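PDB 5IKY: oxalate biosynthetic component 1 from Burkholderia thailandensis, which is a bifunctional enzyme of quorum sensing-dependent oxalate production, combining an oxalate-producing serine hydrolase with an additional lyase activity. Local coordinates for residues 853-858 with 865-870; 725-730 with 843-848; 540-545 with 719-724. One frame throughout, in Å; residues are numbered along the deposited sequence.

Contact 1: 853-858 with 865-870; sequences LHNRFA and GIYFSE
With CG anti to the backbone N on both Asn855 (chi1 178°) and Tyr867, the amide and the phenol ring swing into the same spot between helix 849-860 and the loop that follows it. There ND2 of Asn855 arrives at the edge of the Tyr867 ring, close to the ring plane, and lies 3.1 Å from CE1; amide and ring are turned 33° against each other. The same ND2 makes a weak hydrogen bond of 3.5 Å to Tyr867 OH, bent to 145° at the hydrogen, and also lies 3.2 Å from Ser869 CB. One turn on, the methyl CB of Ala858 sits obliquely to the phenol, 3.8 Å from CZ, and also stands 4.2 Å above one face of the His854 imidazole. In the alpha/beta-hydrolase part of the chain the contact folds the 865-870 loop back on the helix just before it. Ser869 is the N-cap of the next helix, 870-879, and its OG is hydrogen-bonded to Ser872 OG. Gln943 of helix 937-955 ties both sides together, since its NE2 meets Asn855 OD1 and its OE1 meets Ser869 N. The bond at OD1, with the weak one at ND2, probably fixes the rotation of the Asn855 amide. The His854 ring crosses Tyr867 at about a right angle, its NE2 4.1 Å from Tyr867 OH, while ND1 is hydrogen-bonded to Ala720 O on helix 715-734.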
loop_
_atom_site.group_PDB
_atom_site.type_symbol
_atom_site.label_atom_id
_atom_site.label_comp_id
_atom_site.label_asym_id
_atom_site.label_seq_id
_atom_site.Cartn_x
_atom_site.Cartn_y
_atom_site.Cartn_z
ATOM N N LEU A 853 11.471 -14.119 -21.889
ATOM C CA LEU A 853 11.659 -13.051 -20.917
ATOM C C LEU A 853 12.914 -12.246 -21.235
ATOM O O LEU A 853 12.915 -11.019 -21.132
ATOM C CB LEU A 853 11.729 -13.623 -19.500
ATOM C CG LEU A 853 10.383 -14.075 -18.930
ATOM C CD1 LEU A 853 10.556 -14.854 -17.646
ATOM C CD2 LEU A 853 9.505 -12.880 -18.682
ATOM N N HIS A 854 13.982 -12.936 -21.623
ATOM C CA HIS A 854 15.208 -12.258 -22.026
ATOM C C HIS A 854 14.957 -11.369 -23.233
ATOM O O HIS A 854 15.357 -10.207 -23.253
ATOM C CB HIS A 854 16.314 -13.258 -22.351
ATOM C CG HIS A 854 17.467 -12.651 -23.087
ATOM N ND1 HIS A 854 18.461 -11.937 -22.452
ATOM C CD2 HIS A 854 17.774 -12.634 -24.405
ATOM C CE1 HIS A 854 19.336 -11.513 -23.348
ATOM N NE2 HIS A 854 18.941 -11.922 -24.540
ATOM N N ASN A 855 14.295 -11.932 -24.239
ATOM C CA ASN A 855 13.929 -11.194 -25.440
ATOM C C ASN A 855 13.133 -9.942 -25.100
ATOM O O ASN A 855 13.367 -8.866 -25.655
ATOM C CB ASN A 855 13.126 -12.089 -26.383
ATOM C CG ASN A 855 12.685 -11.366 -27.632
ATOM O OD1 ASN A 855 11.514 -11.014 -27.782
ATOM N ND2 ASN A 855 13.623 -11.133 -28.540
ATOM N N ARG A 856 12.197 -10.102 -24.170
ATOM C CA ARG A 856 11.367 -9.014 -23.675
ATOM C C ARG A 856 12.208 -7.857 -23.137
ATOM O O ARG A 856 12.069 -6.715 -23.578
ATOM C CB ARG A 856 10.434 -9.539 -22.580
ATOM C CG ARG A 856 8.975 -9.169 -22.746
ATOM C CD ARG A 856 8.133 -9.813 -21.651
ATOM N NE ARG A 856 8.578 -9.411 -20.317
ATOM C CZ ARG A 856 8.089 -9.908 -19.185
ATOM N NH1 ARG A 856 7.138 -10.830 -19.217
ATOM N NH2 ARG A 856 8.554 -9.485 -18.018
ATOM N N PHE A 857 13.084 -8.163 -22.183
ATOM C CA PHE A 857 13.911 -7.147 -21.538
ATOM C C PHE A 857 14.991 -6.595 -22.463
ATOM O O PHE A 857 15.365 -5.428 -22.360
ATOM C CB PHE A 857 14.557 -7.714 -20.273
ATOM C CG PHE A 857 13.605 -7.854 -19.119
ATOM C CD1 PHE A 857 13.118 -6.732 -18.471
ATOM C CD2 PHE A 857 13.200 -9.105 -18.681
ATOM C CE1 PHE A 857 12.244 -6.853 -17.409
ATOM C CE2 PHE A 857 12.325 -9.233 -17.619
ATOM C CZ PHE A 857 11.846 -8.105 -16.982
ATOM N N ALA A 858 15.497 -7.436 -23.359
ATOM C CA ALA A 858 16.498 -6.998 -24.323
ATOM C C ALA A 858 15.888 -5.988 -25.289
ATOM O O ALA A 858 16.558 -5.057 -25.735
ATOM C CB ALA A 858 17.071 -8.185 -25.080
ATOM N N GLY A 865 15.197 0.952 -33.065
ATOM C CA GLY A 865 14.421 -0.207 -33.471
ATOM C C GLY A 865 15.190 -1.162 -34.366
ATOM O O GLY A 865 14.974 -1.194 -35.578
ATOM N N ILE A 866 16.086 -1.947 -33.771
ATOM C CA ILE A 866 16.952 -2.837 -34.540
ATOM C C ILE A 866 16.922 -4.287 -34.057
ATOM O O ILE A 866 17.382 -5.188 -34.760
ATOM C CB ILE A 866 18.422 -2.354 -34.512
ATOM C CG1 ILE A 866 19.012 -2.506 -33.108
ATOM C CG2 ILE A 866 18.531 -0.914 -34.998
ATOM C CD1 ILE A 866 20.484 -2.169 -33.024
ATOM N N TYR A 867 16.382 -4.516 -32.864
ATOM C CA TYR A 867 16.422 -5.844 -32.256
ATOM C C TYR A 867 15.166 -6.668 -32.534
ATOM O O TYR A 867 14.045 -6.177 -32.398
ATOM C CB TYR A 867 16.635 -5.721 -30.744
ATOM C CG TYR A 867 16.738 -7.038 -30.009
ATOM C CD1 TYR A 867 15.624 -7.612 -29.412
ATOM C CD2 TYR A 867 17.954 -7.703 -29.902
ATOM C CE1 TYR A 867 15.713 -8.812 -28.737
ATOM C CE2 TYR A 867 18.053 -8.905 -29.227
ATOM C CZ TYR A 867 16.929 -9.455 -28.647
ATOM O OH TYR A 867 17.019 -10.651 -27.973
ATOM N N PHE A 868 15.369 -7.925 -32.921
ATOM C CA PHE A 868 14.271 -8.870 -33.104
ATOM C C PHE A 868 14.774 -10.312 -33.008
ATOM O O PHE A 868 15.893 -10.616 -33.420
ATOM C CB PHE A 868 13.566 -8.636 -34.444
ATOM C CG PHE A 868 14.425 -8.915 -35.645
ATOM C CD1 PHE A 868 15.324 -7.968 -36.108
ATOM C CD2 PHE A 868 14.321 -10.119 -36.321
ATOM C CE1 PHE A 868 16.111 -8.222 -37.215
ATOM C CE2 PHE A 868 15.103 -10.378 -37.431
ATOM C CZ PHE A 868 16.000 -9.429 -37.878
ATOM N N SER A 869 13.940 -11.193 -32.463
ATOM C CA SER A 869 14.324 -12.586 -32.249
ATOM C C SER A 869 14.030 -13.457 -33.463
ATOM O O SER A 869 13.374 -13.023 -34.410
ATOM C CB SER A 869 13.601 -13.158 -31.028
ATOM O OG SER A 869 12.203 -13.240 -31.254
ATOM N N GLU A 870 14.519 -14.693 -33.421
ATOM C CA GLU A 870 14.265 -15.655 -34.487
ATOM C C GLU A 870 12.800 -16.078 -34.487
ATOM O O GLU A 870 12.232 -16.382 -35.535
ATOM C CB GLU A 870 15.172 -16.879 -34.337
#

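Contact 2: 725-730 with 843-848; sequences ALRELT and DGETVI
A salt-bridge network of Arg727, Glu728 and Glu845 spans the junction between helix 715-734, largely of the cap-domain family, and the loop leading from strand 832-836 to helix 849-860 in the hydrolase part. Arg727 NH2 meets Glu845 OE1 at 3.5 Å and OE2 at 3.7 Å. The two side chains cross at about a right angle while their flat ends stay nearly parallel, planes 14° apart. A bend at chi3 (46°) folds the Arg727 guanidinium round, and its NH1 makes a long, 3.6 Å salt bridge to Glu728 OE1. Beside the charges lies an apolar patch, where CD1 of Ile848 reaches CG2 of Thr730 at 3.8 Å. With OG1 of Thr730 hydrogen-bonded to Leu726 O at 2.7 Å, CG2 is left anti to the backbone N and faces the loop. Within the loop, Asp843 OD1 accepts from the backbone N of Glu845, an Asx turn that probably helps to fix the backbone there, and Leu731 touches both Glu845 and Ile848. With no hydrogen bond across the contact, its polar part is electrostatic: Arg727, with a weak, long ion pair from Arg841 NH1 to Glu845 OE1, probably offsets repulsion between Glu728 OE1 and Glu845 OE2, 5.5 Å apart.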
loop_
_atom_site.group_PDB
_atom_site.type_symbol
_atom_site.label_atom_id
_atom_site.label_comp_id
_atom_site.label_asym_id
_atom_site.label_seq_id
_atom_site.Cartn_x
_atom_site.Cartn_y
_atom_site.Cartn_z
ATOM N N ALA A 725 21.359 -15.802 -18.165
ATOM C CA ALA A 725 22.025 -16.841 -17.390
ATOM C C ALA A 725 21.012 -17.863 -16.889
ATOM O O ALA A 725 21.305 -19.057 -16.808
ATOM C CB ALA A 725 22.786 -16.231 -16.223
ATOM N N LEU A 726 19.817 -17.384 -16.559
ATOM C CA LEU A 726 18.751 -18.241 -16.057
ATOM C C LEU A 726 18.272 -19.185 -17.155
ATOM O O LEU A 726 17.932 -20.336 -16.887
ATOM C CB LEU A 726 17.589 -17.398 -15.526
ATOM C CG LEU A 726 16.718 -17.988 -14.413
ATOM C CD1 LEU A 726 16.029 -16.874 -13.642
ATOM C CD2 LEU A 726 15.687 -18.957 -14.967
ATOM N N ARG A 727 18.250 -18.691 -18.389
ATOM C CA ARG A 727 17.864 -19.508 -19.533
ATOM C C ARG A 727 18.858 -20.642 -19.748
ATOM O O ARG A 727 18.471 -21.797 -19.921
ATOM C CB ARG A 727 17.765 -18.655 -20.801
ATOM C CG ARG A 727 17.452 -19.451 -22.061
ATOM C CD ARG A 727 17.979 -18.748 -23.303
ATOM N NE ARG A 727 19.345 -18.268 -23.105
ATOM C CZ ARG A 727 20.423 -19.046 -23.116
ATOM N NH1 ARG A 727 21.625 -18.518 -22.923
ATOM N NH2 ARG A 727 20.306 -20.351 -23.319
ATOM N N GLU A 728 20.141 -20.296 -19.733
ATOM C CA GLU A 728 21.217 -21.260 -19.936
ATOM C C GLU A 728 21.179 -22.391 -18.912
ATOM O O GLU A 728 21.284 -23.565 -19.269
ATOM C CB GLU A 728 22.571 -20.555 -19.874
ATOM C CG GLU A 728 23.766 -21.493 -19.819
ATOM C CD GLU A 728 24.383 -21.730 -21.180
ATOM O OE1 GLU A 728 23.766 -21.335 -22.191
ATOM O OE2 GLU A 728 25.489 -22.307 -21.237
ATOM N N LEU A 729 21.028 -22.031 -17.642
ATOM C CA LEU A 729 21.043 -23.011 -16.561
ATOM C C LEU A 729 19.797 -23.894 -16.562
ATOM O O LEU A 729 19.860 -25.067 -16.198
ATOM C CB LEU A 729 21.183 -22.309 -15.209
ATOM C CG LEU A 729 22.531 -21.644 -14.922
ATOM C CD1 LEU A 729 22.503 -20.944 -13.578
ATOM C CD2 LEU A 729 23.654 -22.667 -14.969
ATOM N N THR A 730 18.666 -23.327 -16.967
ATOM C CA THR A 730 17.410 -24.067 -16.983
ATOM C C THR A 730 17.374 -25.062 -18.139
ATOM O O THR A 730 16.913 -26.193 -17.982
ATOM C CB THR A 730 16.199 -23.121 -17.077
ATOM O OG1 THR A 730 16.197 -22.234 -15.951
ATOM C CG2 THR A 730 14.901 -23.911 -17.088
ATOM N N ASP A 843 19.777 -23.461 -34.016
ATOM C CA ASP A 843 20.814 -24.353 -33.506
ATOM C C ASP A 843 20.225 -25.558 -32.775
ATOM O O ASP A 843 20.959 -26.408 -32.271
ATOM C CB ASP A 843 21.762 -23.588 -32.578
ATOM C CG ASP A 843 21.024 -22.713 -31.581
ATOM O OD1 ASP A 843 19.827 -22.966 -31.335
ATOM O OD2 ASP A 843 21.645 -21.772 -31.042
ATOM N N GLY A 844 18.898 -25.624 -32.718
ATOM C CA GLY A 844 18.216 -26.734 -32.079
ATOM C C GLY A 844 17.941 -26.500 -30.607
ATOM O O GLY A 844 17.450 -27.388 -29.910
ATOM N N GLU A 845 18.258 -25.300 -30.129
ATOM C CA GLU A 845 18.031 -24.952 -28.732
ATOM C C GLU A 845 16.537 -24.832 -28.453
ATOM O O GLU A 845 15.791 -24.272 -29.255
ATOM C CB GLU A 845 18.749 -23.650 -28.373
ATOM C CG GLU A 845 18.816 -23.368 -26.885
ATOM C CD GLU A 845 19.350 -21.981 -26.573
ATOM O OE1 GLU A 845 18.541 -21.091 -26.229
ATOM O OE2 GLU A 845 20.578 -21.779 -26.675
ATOM N N THR A 846 16.105 -25.368 -27.316
ATOM C CA THR A 846 14.697 -25.345 -26.938
ATOM C C THR A 846 14.280 -23.950 -26.466
ATOM O O THR A 846 15.040 -23.265 -25.781
ATOM C CB THR A 846 14.401 -26.379 -25.827
ATOM O OG1 THR A 846 14.837 -27.676 -26.250
ATOM C CG2 THR A 846 12.915 -26.431 -25.512
ATOM N N VAL A 847 13.076 -23.533 -26.846
ATOM C CA VAL A 847 12.546 -22.241 -26.426
ATOM C C VAL A 847 11.730 -22.379 -25.145
ATOM O O VAL A 847 10.676 -23.016 -25.134
ATOM C CB VAL A 847 11.663 -21.607 -27.519
ATOM C CG1 VAL A 847 11.030 -20.322 -27.010
ATOM C CG2 VAL A 847 12.477 -21.347 -28.776
ATOM N N ILE A 848 12.229 -21.785 -24.065
ATOM C CA ILE A 848 11.530 -21.810 -22.785
ATOM C C ILE A 848 11.128 -20.406 -22.348
ATOM O O ILE A 848 11.372 -19.430 -23.059
ATOM C CB ILE A 848 12.387 -22.456 -21.680
ATOM C CG1 ILE A 848 13.750 -21.767 -21.588
ATOM C CG2 ILE A 848 12.558 -23.945 -21.944
ATOM C CD1 ILE A 848 14.632 -22.311 -20.486
#

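Contact 3: 540-545 with 719-724; sequences AALAHY and MALLYH
Leu542 and Leu721 slide past each other in opposite directions, each offering its branch end to the base of the other: CD1 of Leu721 lies 3.7 Å from CB of Leu542, and CD1 of Leu542 lies 4.0 Å from CB of Leu721. The second leucine of the helix, Leu722, crosses Leu542 at about a right angle and touches CD1 of Leu542 with its CD2 at 4.1 Å. Leu721 CD1 has two further neighbours on the loop, CB of Tyr545 at 3.9 Å and the carbonyl O of Leu542 at 3.8 Å. The methyl is thus received by both ends of a type I beta turn running from Leu542 to Tyr545, which is closed by the 3.1 Å bond from Tyr545 N to Leu542 O. The turn comes directly after helix 530-541, Leu542 being the first residue to leave helical backbone angles, and through it the C-terminal end of helix 530-541 is joined to helix 715-734 of the cap. A chi1 of -64° carries the Tyr545 ring off from the helix, so that this residue joins through CB while its ring edge lies against its own turn, with Leu542 CA in the ring plane. Further out, Tyr545 O is hydrogen-bonded to Arg714 NH2, just before helix 715-734, which holds the end of the turn against the start of that helix. Helix 554-560 packs over the leucine pair, Ile557 touching both Leu542 and Leu721, while Leu722 also touches Leu687 and Leu690 of helix 682-690.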
loop_
_atom_site.group_PDB
_atom_site.type_symbol
_atom_site.label_atom_id
_atom_site.label_comp_id
_atom_site.label_asym_id
_atom_site.label_seq_id
_atom_site.Cartn_x
_atom_site.Cartn_y
_atom_site.Cartn_z
ATOM N N ALA A 540 25.040 -3.227 -10.580
ATOM C CA ALA A 540 26.377 -2.645 -10.638
ATOM C C ALA A 540 27.400 -3.632 -11.196
ATOM O O ALA A 540 28.264 -3.259 -11.986
ATOM C CB ALA A 540 26.806 -2.168 -9.258
ATOM N N ALA A 541 27.299 -4.891 -10.784
ATOM C CA ALA A 541 28.260 -5.909 -11.202
ATOM C C ALA A 541 28.144 -6.251 -12.688
ATOM O O ALA A 541 29.100 -6.730 -13.295
ATOM C CB ALA A 541 28.090 -7.166 -10.361
ATOM N N LEU A 542 26.974 -6.005 -13.268
ATOM C CA LEU A 542 26.734 -6.319 -14.673
ATOM C C LEU A 542 26.693 -5.060 -15.534
ATOM O O LEU A 542 26.324 -5.115 -16.706
ATOM C CB LEU A 542 25.421 -7.092 -14.826
ATOM C CG LEU A 542 25.253 -8.366 -13.995
ATOM C CD1 LEU A 542 23.856 -8.937 -14.169
ATOM C CD2 LEU A 542 26.304 -9.399 -14.378
ATOM N N ALA A 543 27.086 -3.933 -14.947
ATOM C CA ALA A 543 26.912 -2.621 -15.569
ATOM C C ALA A 543 27.631 -2.464 -16.905
ATOM O O ALA A 543 27.174 -1.724 -17.773
ATOM C CB ALA A 543 27.372 -1.533 -14.613
ATOM N N HIS A 544 28.751 -3.157 -17.068
ATOM C CA HIS A 544 29.578 -2.973 -18.256
ATOM C C HIS A 544 29.322 -4.026 -19.321
ATOM O O HIS A 544 29.958 -4.019 -20.376
ATOM C CB HIS A 544 31.054 -2.969 -17.868
ATOM C CG HIS A 544 31.454 -1.771 -17.066
ATOM N ND1 HIS A 544 32.222 -1.860 -15.926
ATOM C CD2 HIS A 544 31.181 -0.456 -17.237
ATOM C CE1 HIS A 544 32.407 -0.650 -15.429
ATOM N NE2 HIS A 544 31.789 0.220 -16.207
ATOM N N TYR A 545 28.384 -4.926 -19.049
ATOM C CA TYR A 545 28.025 -5.950 -20.020
ATOM C C TYR A 545 26.826 -5.512 -20.850
ATOM O O TYR A 545 25.869 -4.953 -20.319
ATOM C CB TYR A 545 27.730 -7.279 -19.317
ATOM C CG TYR A 545 28.929 -7.862 -18.607
ATOM C CD1 TYR A 545 30.005 -8.367 -19.327
ATOM C CD2 TYR A 545 28.989 -7.904 -17.221
ATOM C CE1 TYR A 545 31.107 -8.898 -18.688
ATOM C CE2 TYR A 545 30.088 -8.435 -16.571
ATOM C CZ TYR A 545 31.145 -8.927 -17.310
ATOM O OH TYR A 545 32.239 -9.456 -16.670
ATOM N N MET A 719 18.007 -7.122 -16.057
ATOM C CA MET A 719 17.029 -8.202 -16.091
ATOM C C MET A 719 17.266 -9.103 -17.300
ATOM O O MET A 719 17.123 -10.324 -17.213
ATOM C CB MET A 719 15.604 -7.640 -16.110
ATOM C CG MET A 719 15.212 -6.903 -14.835
ATOM S SD MET A 719 15.015 -7.994 -13.411
ATOM C CE MET A 719 13.359 -8.623 -13.683
ATOM N N ALA A 720 17.641 -8.498 -18.421
ATOM C CA ALA A 720 17.939 -9.251 -19.636
ATOM C C ALA A 720 19.122 -10.191 -19.418
ATOM O O ALA A 720 19.116 -11.330 -19.883
ATOM C CB ALA A 720 18.221 -8.304 -20.791
ATOM N N LEU A 721 20.129 -9.702 -18.704
ATOM C CA LEU A 721 21.327 -10.482 -18.419
ATOM C C LEU A 721 21.042 -11.603 -17.427
ATOM O O LEU A 721 21.539 -12.719 -17.580
ATOM C CB LEU A 721 22.438 -9.577 -17.881
ATOM C CG LEU A 721 23.057 -8.627 -18.907
ATOM C CD1 LEU A 721 23.997 -7.642 -18.236
ATOM C CD2 LEU A 721 23.784 -9.427 -19.969
ATOM N N LEU A 722 20.244 -11.297 -16.409
ATOM C CA LEU A 722 19.884 -12.281 -15.393
ATOM C C LEU A 722 19.105 -13.445 -15.995
ATOM O O LEU A 722 19.384 -14.607 -15.702
ATOM C CB LEU A 722 19.070 -11.628 -14.278
ATOM C CG LEU A 722 19.845 -10.689 -13.356
ATOM C CD1 LEU A 722 18.917 -10.049 -12.332
ATOM C CD2 LEU A 722 20.971 -11.442 -12.676
ATOM N N TYR A 723 18.126 -13.130 -16.838
ATOM C CA TYR A 723 17.332 -14.165 -17.493
ATOM C C TYR A 723 18.144 -14.909 -18.545
ATOM O O TYR A 723 17.846 -16.056 -18.868
ATOM C CB TYR A 723 16.074 -13.566 -18.123
ATOM C CG TYR A 723 14.916 -13.475 -17.157
ATOM C CD1 TYR A 723 14.353 -14.624 -16.616
ATOM C CD2 TYR A 723 14.386 -12.245 -16.784
ATOM C CE1 TYR A 723 13.301 -14.554 -15.727
ATOM C CE2 TYR A 723 13.327 -12.165 -15.897
ATOM C CZ TYR A 723 12.787 -13.324 -15.374
ATOM O OH TYR A 723 11.734 -13.259 -14.493
ATOM N N HIS A 724 19.169 -14.251 -19.079
ATOM C CA HIS A 724 20.085 -14.892 -20.013
ATOM C C HIS A 724 20.787 -16.064 -19.336
ATOM O O HIS A 724 20.807 -17.178 -19.860
ATOM C CB HIS A 724 21.111 -13.886 -20.536
ATOM C CG HIS A 724 22.008 -14.429 -21.604
ATOM N ND1 HIS A 724 22.969 -15.387 -21.358
ATOM C CD2 HIS A 724 22.097 -14.138 -22.923
ATOM C CE1 HIS A 724 23.605 -15.668 -22.482
ATOM N NE2 HIS A 724 23.097 -14.923 -23.446
#

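Helix 715-734 is common to contacts 2 and 3, which use consecutive segments of it and have centres about 17 Å apart. Contact 1 lies about 15 Å from the centre of each. Along the chain contact 3 closes first, then contact 2, then contact 1. Residues 719-724 meet helix 849-860 directly: the ring of Tyr723 packs against Leu853 and Phe857, and Met719 against Phe857, so contacts 1 and 3 touch. Contact 2 brings in the loop that leads into that helix. Helix 715-734, which falls largely within the cap-domain family, is thereby held between the turn after helix 530-541 and the alpha/beta-hydrolase part, linking three successive regions of the chain.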